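Local coordinates for heme-binding protein A / AI-2 binding protein A (Helicobacter pylori SS1, PDB 6OFQ) that probably captures short peptides in the periplasm and hands them to an ABC transporter, as a type II substrate-binding protein, at residues Q333-N347 with Q488-Y502. Sequence-based numbering, arbitrary orientation.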
ATOM      1  N   GLN A 333     -11.156  -3.866 -14.455  1.00  6.59           N
ATOM      2  CA  GLN A 333     -11.065  -5.152 -15.145  1.00  7.59           C
ATOM      3  C   GLN A 333     -11.389  -6.276 -14.177  1.00  7.47           C
ATOM      4  O   GLN A 333     -11.007  -6.189 -12.996  1.00  7.33           O
ATOM      5  CB  GLN A 333      -9.648  -5.308 -15.760  1.00 10.75           C
ATOM      6  CG  GLN A 333      -9.403  -6.635 -16.452  1.00 16.64           C
ATOM      7  CD  GLN A 333      -8.098  -6.766 -17.252  1.00 20.31           C
ATOM      8  OE1 GLN A 333      -7.471  -5.757 -17.566  1.00 25.25           O
ATOM      9  NE2 GLN A 333      -7.742  -7.997 -17.655  1.00 21.10           N
ATOM     10  N   LYS A 334     -12.039  -7.346 -14.598  1.00  6.48           N
ATOM     11  CA  LYS A 334     -12.342  -8.477 -13.740  1.00  7.07           C
ATOM     12  C   LYS A 334     -11.056  -9.081 -13.175  1.00  6.04           C
ATOM     13  O   LYS A 334     -10.114  -9.356 -13.933  1.00  6.61           O
ATOM     14  CB  LYS A 334     -13.091  -9.526 -14.563  1.00  9.18           C
ATOM     15  CG  LYS A 334     -13.367 -10.843 -13.855  1.00 12.19           C
ATOM     16  CD  LYS A 334     -14.339 -11.797 -14.548  1.00 15.75           C
ATOM     17  CE  LYS A 334     -14.534 -11.632 -16.034  1.00 21.57           C
ATOM     18  NZ  LYS A 334     -15.751 -12.398 -16.411  1.00 19.90           N
ATOM     19  N   MET A 335     -11.018  -9.277 -11.854  1.00  5.34           N
ATOM     20  CA  MET A 335      -9.859  -9.886 -11.222  1.00  4.82           C
ATOM     21  C   MET A 335      -9.915 -11.409 -11.373  1.00  5.44           C
ATOM     22  O   MET A 335     -10.973 -12.048 -11.233  1.00  5.79           O
ATOM     23  CB  MET A 335      -9.804  -9.449  -9.769  1.00  5.04           C
ATOM     24  CG  MET A 335      -8.630  -9.981  -8.961  1.00  4.79           C
ATOM     25  SD  MET A 335      -8.726  -9.316  -7.278  1.00  4.59           S
ATOM     26  CE  MET A 335      -7.318 -10.113  -6.509  1.00  4.68           C
ATOM     27  N   VAL A 336      -8.741 -11.976 -11.693  1.00  5.11           N
ATOM     28  CA  VAL A 336      -8.540 -13.412 -11.831  1.00  5.00           C
ATOM     29  C   VAL A 336      -7.453 -13.860 -10.854  1.00  4.61           C
ATOM     30  O   VAL A 336      -7.733 -14.661  -9.974  1.00  5.52           O
ATOM     31  CB  VAL A 336      -8.154 -13.762 -13.272  1.00  6.23           C
ATOM     32  CG1 VAL A 336      -7.987 -15.266 -13.392  1.00  7.03           C
ATOM     33  CG2 VAL A 336      -9.280 -13.300 -14.223  1.00  7.59           C
ATOM     34  N   ASN A 337      -6.236 -13.363 -10.961  1.00  4.01           N
ATOM     35  CA  ASN A 337      -5.110 -13.668 -10.059  1.00  3.78           C
ATOM     36  C   ASN A 337      -4.983 -12.626  -8.964  1.00  3.27           C
ATOM     37  O   ASN A 337      -5.565 -11.528  -9.021  1.00  3.67           O
ATOM     38  CB  ASN A 337      -3.800 -13.768 -10.860  1.00  3.96           C
ATOM     39  CG  ASN A 337      -3.898 -14.817 -11.970  1.00  4.05           C
ATOM     40  OD1 ASN A 337      -4.183 -15.982 -11.634  1.00  4.44           O
ATOM     41  ND2 ASN A 337      -3.771 -14.405 -13.239  1.00  4.15           N
ATOM     42  N   PRO A 338      -4.152 -12.886  -7.945  1.00  3.46           N
ATOM     43  CA  PRO A 338      -4.078 -11.933  -6.822  1.00  3.73           C
ATOM     44  C   PRO A 338      -3.487 -10.584  -7.137  1.00  3.96           C
ATOM     45  O   PRO A 338      -3.671  -9.674  -6.347  1.00  4.68           O
ATOM     46  CB  PRO A 338      -3.233 -12.625  -5.778  1.00  3.90           C
ATOM     47  CG  PRO A 338      -3.428 -14.084  -6.106  1.00  4.25           C
ATOM     48  CD  PRO A 338      -3.498 -14.170  -7.610  1.00  4.07           C
ATOM     49  N   PHE A 339      -2.803 -10.432  -8.259  1.00  4.20           N
ATOM     50  CA  PHE A 339      -2.156  -9.183  -8.672  1.00  4.15           C
ATOM     51  C   PHE A 339      -2.553  -8.848 -10.110  1.00  4.49           C
ATOM     52  O   PHE A 339      -2.928  -9.743 -10.864  1.00  4.21           O
ATOM     53  CB  PHE A 339      -0.647  -9.256  -8.463  1.00  4.12           C
ATOM     54  CG  PHE A 339       0.023 -10.302  -9.291  1.00  4.16           C
ATOM     55  CD1 PHE A 339       0.270 -11.567  -8.810  1.00  4.10           C
ATOM     56  CD2 PHE A 339       0.587  -9.977 -10.511  1.00  4.35           C
ATOM     57  CE1 PHE A 339       0.935 -12.503  -9.600  1.00  4.62           C
ATOM     58  CE2 PHE A 339       1.233 -10.894 -11.306  1.00  4.52           C
ATOM     59  CZ  PHE A 339       1.469 -12.150 -10.845  1.00  4.31           C
ATOM     60  N   PRO A 340      -2.422  -7.587 -10.511  1.00  4.72           N
ATOM     61  CA  PRO A 340      -2.944  -7.157 -11.815  1.00  4.86           C
ATOM     62  C   PRO A 340      -1.990  -7.494 -12.962  1.00  5.38           C
ATOM     63  O   PRO A 340      -0.775  -7.636 -12.751  1.00  4.82           O
ATOM     64  CB  PRO A 340      -3.140  -5.661 -11.637  1.00  4.85           C
ATOM     65  CG  PRO A 340      -2.103  -5.266 -10.637  1.00  5.40           C
ATOM     66  CD  PRO A 340      -2.100  -6.433  -9.659  1.00  4.95           C
ATOM     67  N   PRO A 341      -2.528  -7.503 -14.193  1.00  5.46           N
ATOM     68  CA  PRO A 341      -1.768  -7.890 -15.374  1.00  5.95           C
ATOM     69  C   PRO A 341      -0.757  -6.850 -15.840  1.00  6.92           C
ATOM     70  O   PRO A 341       0.006  -7.154 -16.758  1.00  8.51           O
ATOM     71  CB  PRO A 341      -2.836  -8.196 -16.421  1.00  6.20           C
ATOM     72  CG  PRO A 341      -4.016  -7.515 -15.960  1.00  5.84           C
ATOM     73  CD  PRO A 341      -3.976  -7.437 -14.481  1.00  5.49           C
ATOM     74  N   THR A 342      -0.735  -5.700 -15.180  1.00  6.76           N
ATOM     75  CA  THR A 342       0.345  -4.719 -15.363  1.00  6.85           C
ATOM     76  C   THR A 342       1.660  -5.192 -14.741  1.00  8.07           C
ATOM     77  O   THR A 342       2.633  -4.512 -15.013  1.00 10.44           O
ATOM     78  CB  THR A 342      -0.089  -3.398 -14.755  1.00  7.71           C
ATOM     79  OG1 THR A 342      -0.751  -3.690 -13.493  1.00  8.86           O
ATOM     80  CG2 THR A 342      -1.087  -2.734 -15.663  1.00  7.45           C
ATOM     81  N   ILE A 343       1.692  -6.273 -13.990  1.00  6.56           N
ATOM     82  CA  ILE A 343       2.914  -6.811 -13.446  1.00  6.71           C
ATOM     83  C   ILE A 343       3.231  -8.094 -14.219  1.00  6.68           C
ATOM     84  O   ILE A 343       2.375  -8.930 -14.479  1.00  6.83           O
ATOM     85  CB  ILE A 343       2.728  -7.040 -11.946  1.00  6.81           C
ATOM     86  CG1 ILE A 343       2.357  -5.750 -11.236  1.00  7.58           C
ATOM     87  CG2 ILE A 343       3.987  -7.663 -11.336  1.00  7.81           C
ATOM     88  CD1 ILE A 343       2.065  -5.947  -9.768  1.00  8.08           C
ATOM     89  N   TRP A 344       4.538  -8.252 -14.426  1.00  5.16           N
ATOM     90  CA  TRP A 344       5.008  -9.478 -15.001  1.00  4.94           C
ATOM     91  C   TRP A 344       4.683 -10.724 -14.191  1.00  5.46           C
ATOM     92  O   TRP A 344       4.496 -10.645 -12.965  1.00  5.37           O
ATOM     93  CB  TRP A 344       6.518  -9.438 -15.228  1.00  5.10           C
ATOM     94  CG  TRP A 344       7.398  -9.373 -13.986  1.00  4.97           C
ATOM     95  CD1 TRP A 344       7.761  -8.243 -13.322  1.00  5.84           C
ATOM     96  CD2 TRP A 344       7.900 -10.473 -13.226  1.00  5.33           C
ATOM     97  NE1 TRP A 344       8.551  -8.556 -12.230  1.00  5.88           N
ATOM     98  CE2 TRP A 344       8.654  -9.920 -12.162  1.00  5.37           C
ATOM     99  CE3 TRP A 344       7.818 -11.872 -13.339  1.00  5.31           C
ATOM    100  CZ2 TRP A 344       9.340 -10.670 -11.235  1.00  5.20           C
ATOM    101  CZ3 TRP A 344       8.547 -12.616 -12.374  1.00  5.79           C
ATOM    102  CH2 TRP A 344       9.226 -12.025 -11.339  1.00  5.38           C
ATOM    103  N   GLY A 345       4.580 -11.883 -14.845  1.00  5.93           N
ATOM    104  CA  GLY A 345       4.346 -13.126 -14.133  1.00  5.76           C
ATOM    105  C   GLY A 345       2.891 -13.501 -13.947  1.00  5.20           C
ATOM    106  O   GLY A 345       2.565 -14.597 -13.482  1.00  6.07           O
ATOM    107  N   TYR A 346       1.975 -12.637 -14.383  1.00  5.11           N
ATOM    108  CA  TYR A 346       0.549 -12.859 -14.317  1.00  5.01           C
ATOM    109  C   TYR A 346       0.170 -14.078 -15.143  1.00  5.16           C
ATOM    110  O   TYR A 346       0.700 -14.252 -16.259  1.00  5.76           O
ATOM    111  CB  TYR A 346      -0.194 -11.665 -14.894  1.00  4.80           C
ATOM    112  CG  TYR A 346      -1.698 -11.651 -14.831  1.00  4.81           C
ATOM    113  CD1 TYR A 346      -2.496 -12.187 -15.846  1.00  4.81           C
ATOM    114  CD2 TYR A 346      -2.341 -11.042 -13.782  1.00  4.86           C
ATOM    115  CE1 TYR A 346      -3.860 -12.142 -15.829  1.00  4.83           C
ATOM    116  CE2 TYR A 346      -3.737 -11.050 -13.690  1.00  4.87           C
ATOM    117  CZ  TYR A 346      -4.473 -11.535 -14.727  1.00  4.77           C
ATOM    118  OH  TYR A 346      -5.841 -11.502 -14.637  1.00  5.12           O
ATOM    119  N   ASN A 347      -0.688 -14.938 -14.589  1.00  4.74           N
ATOM    120  CA  ASN A 347      -1.015 -16.169 -15.252  1.00  5.23           C
ATOM    121  C   ASN A 347      -2.258 -15.893 -16.105  1.00  6.02           C
ATOM    122  O   ASN A 347      -3.405 -15.922 -15.635  1.00  6.13           O
ATOM    123  CB  ASN A 347      -1.260 -17.289 -14.241  1.00  5.41           C
ATOM    124  CG  ASN A 347      -1.366 -18.643 -14.901  1.00  6.51           C
ATOM    125  OD1 ASN A 347      -1.858 -18.697 -16.031  1.00  6.94           O
ATOM    126  ND2 ASN A 347      -0.956 -19.715 -14.249  1.00  6.85           N
ATOM    127  N   GLN A 488       0.014 -19.291  -8.787  1.00  5.08           N
ATOM    128  CA  GLN A 488      -1.299 -18.753  -9.121  1.00  5.31           C
ATOM    129  C   GLN A 488      -2.287 -19.854  -9.359  1.00  5.47           C
ATOM    130  O   GLN A 488      -3.454 -19.705  -9.026  1.00  5.89           O
ATOM    131  CB  GLN A 488      -1.151 -17.793 -10.285  1.00  5.39           C
ATOM    132  CG  GLN A 488      -0.578 -16.457  -9.888  1.00  4.90           C
ATOM    133  CD  GLN A 488      -0.159 -15.630 -11.082  1.00  4.53           C
ATOM    134  OE1 GLN A 488      -0.974 -14.935 -11.685  1.00  4.37           O
ATOM    135  NE2 GLN A 488       1.065 -15.851 -11.525  1.00  4.80           N
ATOM    136  N   GLU A 489      -1.847 -20.970  -9.948  1.00  5.87           N
ATOM    137  CA  GLU A 489      -2.752 -22.106 -10.026  1.00  6.84           C
ATOM    138  C   GLU A 489      -3.271 -22.629  -8.699  1.00  6.71           C
ATOM    139  O   GLU A 489      -4.438 -23.000  -8.519  1.00  7.28           O
ATOM    140  CB  GLU A 489      -2.107 -23.277 -10.793  1.00  8.59           C
ATOM    141  CG  GLU A 489      -1.717 -22.986 -12.214  1.00 11.65           C
ATOM    142  CD  GLU A 489      -0.948 -24.174 -12.799  1.00 17.49           C
ATOM    143  OE1 GLU A 489      -0.513 -25.185 -12.162  1.00 22.02           O
ATOM    144  OE2 GLU A 489      -0.682 -24.004 -13.994  1.00 27.48           O
ATOM    145  N   ILE A 490      -2.346 -22.744  -7.748  1.00  5.95           N
ATOM    146  CA  ILE A 490      -2.654 -23.320  -6.424  1.00  6.06           C
ATOM    147  C   ILE A 490      -3.655 -22.401  -5.726  1.00  5.70           C
ATOM    148  O   ILE A 490      -4.661 -22.886  -5.184  1.00  6.14           O
ATOM    149  CB  ILE A 490      -1.396 -23.565  -5.571  1.00  6.93           C
ATOM    150  CG1 ILE A 490      -0.554 -24.679  -6.246  1.00  8.28           C
ATOM    151  CG2 ILE A 490      -1.781 -23.940  -4.149  1.00  6.81           C
ATOM    152  CD1 ILE A 490       0.752 -24.817  -5.539  1.00  9.38           C
ATOM    153  N   ILE A 491      -3.408 -21.100  -5.662  1.00  5.02           N
ATOM    154  CA  ILE A 491      -4.317 -20.243  -4.907  1.00  5.01           C
ATOM    155  C   ILE A 491      -5.672 -20.157  -5.629  1.00  5.71           C
ATOM    156  O   ILE A 491      -6.705 -20.129  -4.952  1.00  6.33           O
ATOM    157  CB  ILE A 491      -3.696 -18.853  -4.638  1.00  4.80           C
ATOM    158  CG1 ILE A 491      -4.569 -18.038  -3.675  1.00  4.85           C
ATOM    159  CG2 ILE A 491      -3.432 -18.090  -5.914  1.00  5.56           C
ATOM    160  CD1 ILE A 491      -3.968 -16.781  -3.104  1.00  4.92           C
ATOM    161  N   HIS A 492      -5.709 -20.176  -6.951  1.00  5.23           N
ATOM    162  CA  HIS A 492      -6.972 -20.303  -7.664  1.00  5.78           C
ATOM    163  C   HIS A 492      -7.770 -21.545  -7.272  1.00  6.24           C
ATOM    164  O   HIS A 492      -8.975 -21.493  -6.990  1.00  6.90           O
ATOM    165  CB  HIS A 492      -6.770 -20.268  -9.153  1.00  6.00           C
ATOM    166  CG  HIS A 492      -8.025 -20.421  -9.943  1.00  7.44           C
ATOM    167  ND1 HIS A 492      -8.924 -19.398 -10.171  1.00  7.85           N
ATOM    168  CD2 HIS A 492      -8.486 -21.494 -10.615  1.00  9.40           C
ATOM    169  CE1 HIS A 492      -9.868 -19.838 -10.979  1.00  8.83           C
ATOM    170  NE2 HIS A 492      -9.597 -21.085 -11.311  1.00  9.69           N
ATOM    171  N   LYS A 493      -7.066 -22.678  -7.263  1.00  6.85           N
ATOM    172  CA  LYS A 493      -7.719 -23.907  -6.803  1.00  8.50           C
ATOM    173  C   LYS A 493      -8.239 -23.884  -5.400  1.00  7.48           C
ATOM    174  O   LYS A 493      -9.341 -24.395  -5.123  1.00  8.55           O
ATOM    175  CB  LYS A 493      -6.724 -25.080  -6.996  1.00 11.48           C
ATOM    176  CG  LYS A 493      -7.105 -26.415  -6.375  1.00 15.14           C
ATOM    177  CD  LYS A 493      -5.917 -27.341  -6.103  1.00 22.55           C
ATOM    178  CE  LYS A 493      -4.946 -26.910  -4.996  1.00 18.61           C
ATOM    179  NZ  LYS A 493      -5.030 -27.307  -3.551  1.00 20.98           N
ATOM    180  N   ASP A 494      -7.490 -23.264  -4.498  1.00  6.37           N
ATOM    181  CA  ASP A 494      -7.914 -23.196  -3.115  1.00  6.46           C
ATOM    182  C   ASP A 494      -8.974 -22.117  -2.802  1.00  6.12           C
ATOM    183  O   ASP A 494      -9.672 -22.210  -1.793  1.00  6.36           O
ATOM    184  CB  ASP A 494      -6.715 -22.966  -2.158  1.00  6.93           C
ATOM    185  CG  ASP A 494      -5.742 -24.098  -2.093  1.00  8.29           C
ATOM    186  OD1 ASP A 494      -6.195 -25.236  -2.316  1.00 10.43           O
ATOM    187  OD2 ASP A 494      -4.587 -23.887  -1.675  1.00  7.93           O
ATOM    188  N   ALA A 495      -9.083 -21.151  -3.671  1.00  5.68           N
ATOM    189  CA  ALA A 495     -10.082 -20.085  -3.523  1.00  6.30           C
ATOM    190  C   ALA A 495     -10.232 -19.504  -2.137  1.00  5.93           C
ATOM    191  O   ALA A 495     -11.342 -19.471  -1.571  1.00  6.29           O
ATOM    192  CB  ALA A 495     -11.443 -20.585  -4.059  1.00  6.80           C
ATOM    193  N   PRO A 496      -9.144 -19.074  -1.497  1.00  5.73           N
ATOM    194  CA  PRO A 496      -9.236 -18.520  -0.150  1.00  5.81           C
ATOM    195  C   PRO A 496      -9.780 -17.115  -0.099  1.00  6.42           C
ATOM    196  O   PRO A 496      -9.536 -16.423   0.894  1.00  8.50           O
ATOM    197  CB  PRO A 496      -7.792 -18.564   0.324  1.00  5.49           C
ATOM    198  CG  PRO A 496      -7.087 -18.210  -0.932  1.00  5.57           C
ATOM    199  CD  PRO A 496      -7.754 -19.052  -1.974  1.00  5.10           C
ATOM    200  N   TYR A 497     -10.547 -16.696  -1.103  1.00  5.46           N
ATOM    201  CA  TYR A 497     -10.968 -15.317  -1.248  1.00  5.68           C
ATOM    202  C   TYR A 497     -11.952 -15.230  -2.410  1.00  5.39           C
ATOM    203  O   TYR A 497     -12.148 -16.236  -3.091  1.00  5.47           O
ATOM    204  CB  TYR A 497      -9.796 -14.376  -1.523  1.00  6.65           C
ATOM    205  CG  TYR A 497      -9.130 -14.334  -2.848  1.00  7.84           C
ATOM    206  CD1 TYR A 497      -8.531 -15.446  -3.402  1.00  9.13           C
ATOM    207  CD2 TYR A 497      -8.970 -13.108  -3.453  1.00 10.88           C
ATOM    208  CE1 TYR A 497      -7.804 -15.369  -4.606  1.00 10.29           C
ATOM    209  CE2 TYR A 497      -8.326 -13.014  -4.662  1.00 10.56           C
ATOM    210  CZ  TYR A 497      -7.659 -14.110  -5.154  1.00  9.34           C
ATOM    211  OH  TYR A 497      -7.031 -13.986  -6.377  1.00 10.89           O
ATOM    212  N   VAL A 498     -12.571 -14.074  -2.630  1.00  5.36           N
ATOM    213  CA  VAL A 498     -13.288 -13.843  -3.863  1.00  5.33           C
ATOM    214  C   VAL A 498     -12.583 -12.693  -4.604  1.00  5.00           C
ATOM    215  O   VAL A 498     -12.690 -11.522  -4.187  1.00  4.52           O
ATOM    216  CB  VAL A 498     -14.731 -13.438  -3.653  1.00  5.99           C
ATOM    217  CG1 VAL A 498     -15.403 -13.356  -4.990  1.00  7.04           C
ATOM    218  CG2 VAL A 498     -15.484 -14.402  -2.742  1.00  6.57           C
ATOM    219  N   PRO A 499     -11.900 -12.948  -5.712  1.00  5.13           N
ATOM    220  CA  PRO A 499     -11.333 -11.851  -6.528  1.00  4.84           C
ATOM    221  C   PRO A 499     -12.460 -10.993  -7.098  1.00  4.91           C
ATOM    222  O   PRO A 499     -13.483 -11.529  -7.560  1.00  6.51           O
ATOM    223  CB  PRO A 499     -10.583 -12.548  -7.645  1.00  5.68           C
ATOM    224  CG  PRO A 499     -10.990 -13.946  -7.614  1.00  6.27           C
ATOM    225  CD  PRO A 499     -11.601 -14.272  -6.304  1.00  5.72           C
ATOM    226  N   LEU A 500     -12.315  -9.666  -7.040  1.00  4.58           N
ATOM    227  CA  LEU A 500     -13.391  -8.814  -7.605  1.00  4.58           C
ATOM    228  C   LEU A 500     -12.818  -8.038  -8.800  1.00  5.07           C
ATOM    229  O   LEU A 500     -13.144  -8.327  -9.973  1.00  4.97           O
ATOM    230  CB  LEU A 500     -13.949  -7.886  -6.526  1.00  5.22           C
ATOM    231  CG  LEU A 500     -14.701  -8.601  -5.411  1.00  5.51           C
ATOM    232  CD1 LEU A 500     -14.981  -7.604  -4.342  1.00  5.71           C
ATOM    233  CD2 LEU A 500     -15.982  -9.215  -5.937  1.00  6.20           C
ATOM    234  N   ALA A 501     -11.927  -7.078  -8.565  1.00  4.62           N
ATOM    235  CA  ALA A 501     -11.530  -6.190  -9.668  1.00  4.95           C
ATOM    236  C   ALA A 501     -10.095  -5.733  -9.575  1.00  4.89           C
ATOM    237  O   ALA A 501      -9.497  -5.650  -8.510  1.00  5.66           O
ATOM    238  CB  ALA A 501     -12.398  -4.950  -9.646  1.00  5.52           C
ATOM    239  N   TYR A 502      -9.517  -5.389 -10.734  1.00  4.59           N
ATOM    240  CA  TYR A 502      -8.370  -4.513 -10.872  1.00  4.68           C
ATOM    241  C   TYR A 502      -8.952  -3.135 -11.191  1.00  5.18           C
ATOM    242  O   TYR A 502      -9.187  -2.893 -12.390  1.00  5.01           O
ATOM    243  CB  TYR A 502      -7.414  -4.988 -11.965  1.00  4.51           C
ATOM    244  CG  TYR A 502      -6.984  -6.417 -11.803  1.00  3.99           C
ATOM    245  CD1 TYR A 502      -6.400  -6.859 -10.619  1.00  3.89           C
ATOM    246  CD2 TYR A 502      -7.199  -7.331 -12.826  1.00  3.81           C
ATOM    247  CE1 TYR A 502      -6.046  -8.195 -10.515  1.00  4.12           C
ATOM    248  CE2 TYR A 502      -6.885  -8.679 -12.721  1.00  3.77           C
ATOM    249  CZ  TYR A 502      -6.323  -9.114 -11.524  1.00  3.91           C
ATOM    250  OH  TYR A 502      -6.074 -10.444 -11.412  1.00  4.10           O
TER
HETATM  251  O   HOH W   1      -9.650 -16.647  -9.973  1.00 12.72           O
HETATM  252  O   HOH W   2      -4.586 -17.101  -9.216  1.00  5.24           O
HETATM  253  O   HOH W   3      -1.358 -22.150 -15.537  1.00 23.65           O
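With CG set beside its backbone N (chi1 -53°), Tyr502 slots its ring between Met335 on one face and Pro340 and Pro341 on the other, while Met335, CG opposite its own N (chi1 -179°) and extended beyond, crosses the ring at about a right angle, passing CE1 with CG on the way to Pro499 and Tyr497. The motif is a short antiparallel beta ladder at one margin of a mixed sheet in this type II periplasmic binding protein: strand 332-334 pairs with strand 497-510, and the loop after it folds back onto helix 477-494. Gln333 and Tyr502 form a hydrogen-bonded pair, and Met335 N reaches Leu500 O just where Leu500 and Ala501 make a classic beta bulge facing Ser294. The Tyr502 ring is sandwiched by CH-pi contacts: Met335 CA lies 3.9 Å from the centroid, and Pro340 CA and Pro341 CD cover the opposite face. Its hydroxyl donates to Asn337 O (OH to O 2.7 Å) and accepts from Val336 N, which ties the ring's tip to the loop. Met335 SD makes an oblique Met-aromatic contact with the same ring, its CG presses tightly on Pro499 CB (3.5 Å), and its CE meets the Tyr497 ring at the edge. Farther along, Gln488 stretches out from the helix, and both ends of its amide grip the backbone: OE1 accepts from Asn347 N at 2.9 Å, and NE2 donates to Gly345 O as well as to Tyr484 O within its own helix. Phe339 CE1 rests 3.6 Å from Gln488 CD. Asn337 ND2 sits over the centre of one Tyr346 ring face while donating to Asn347 O; a water donates both to Asn337 OD1, its oxygen 2.7 Å away, and to the backbone Gln488 O.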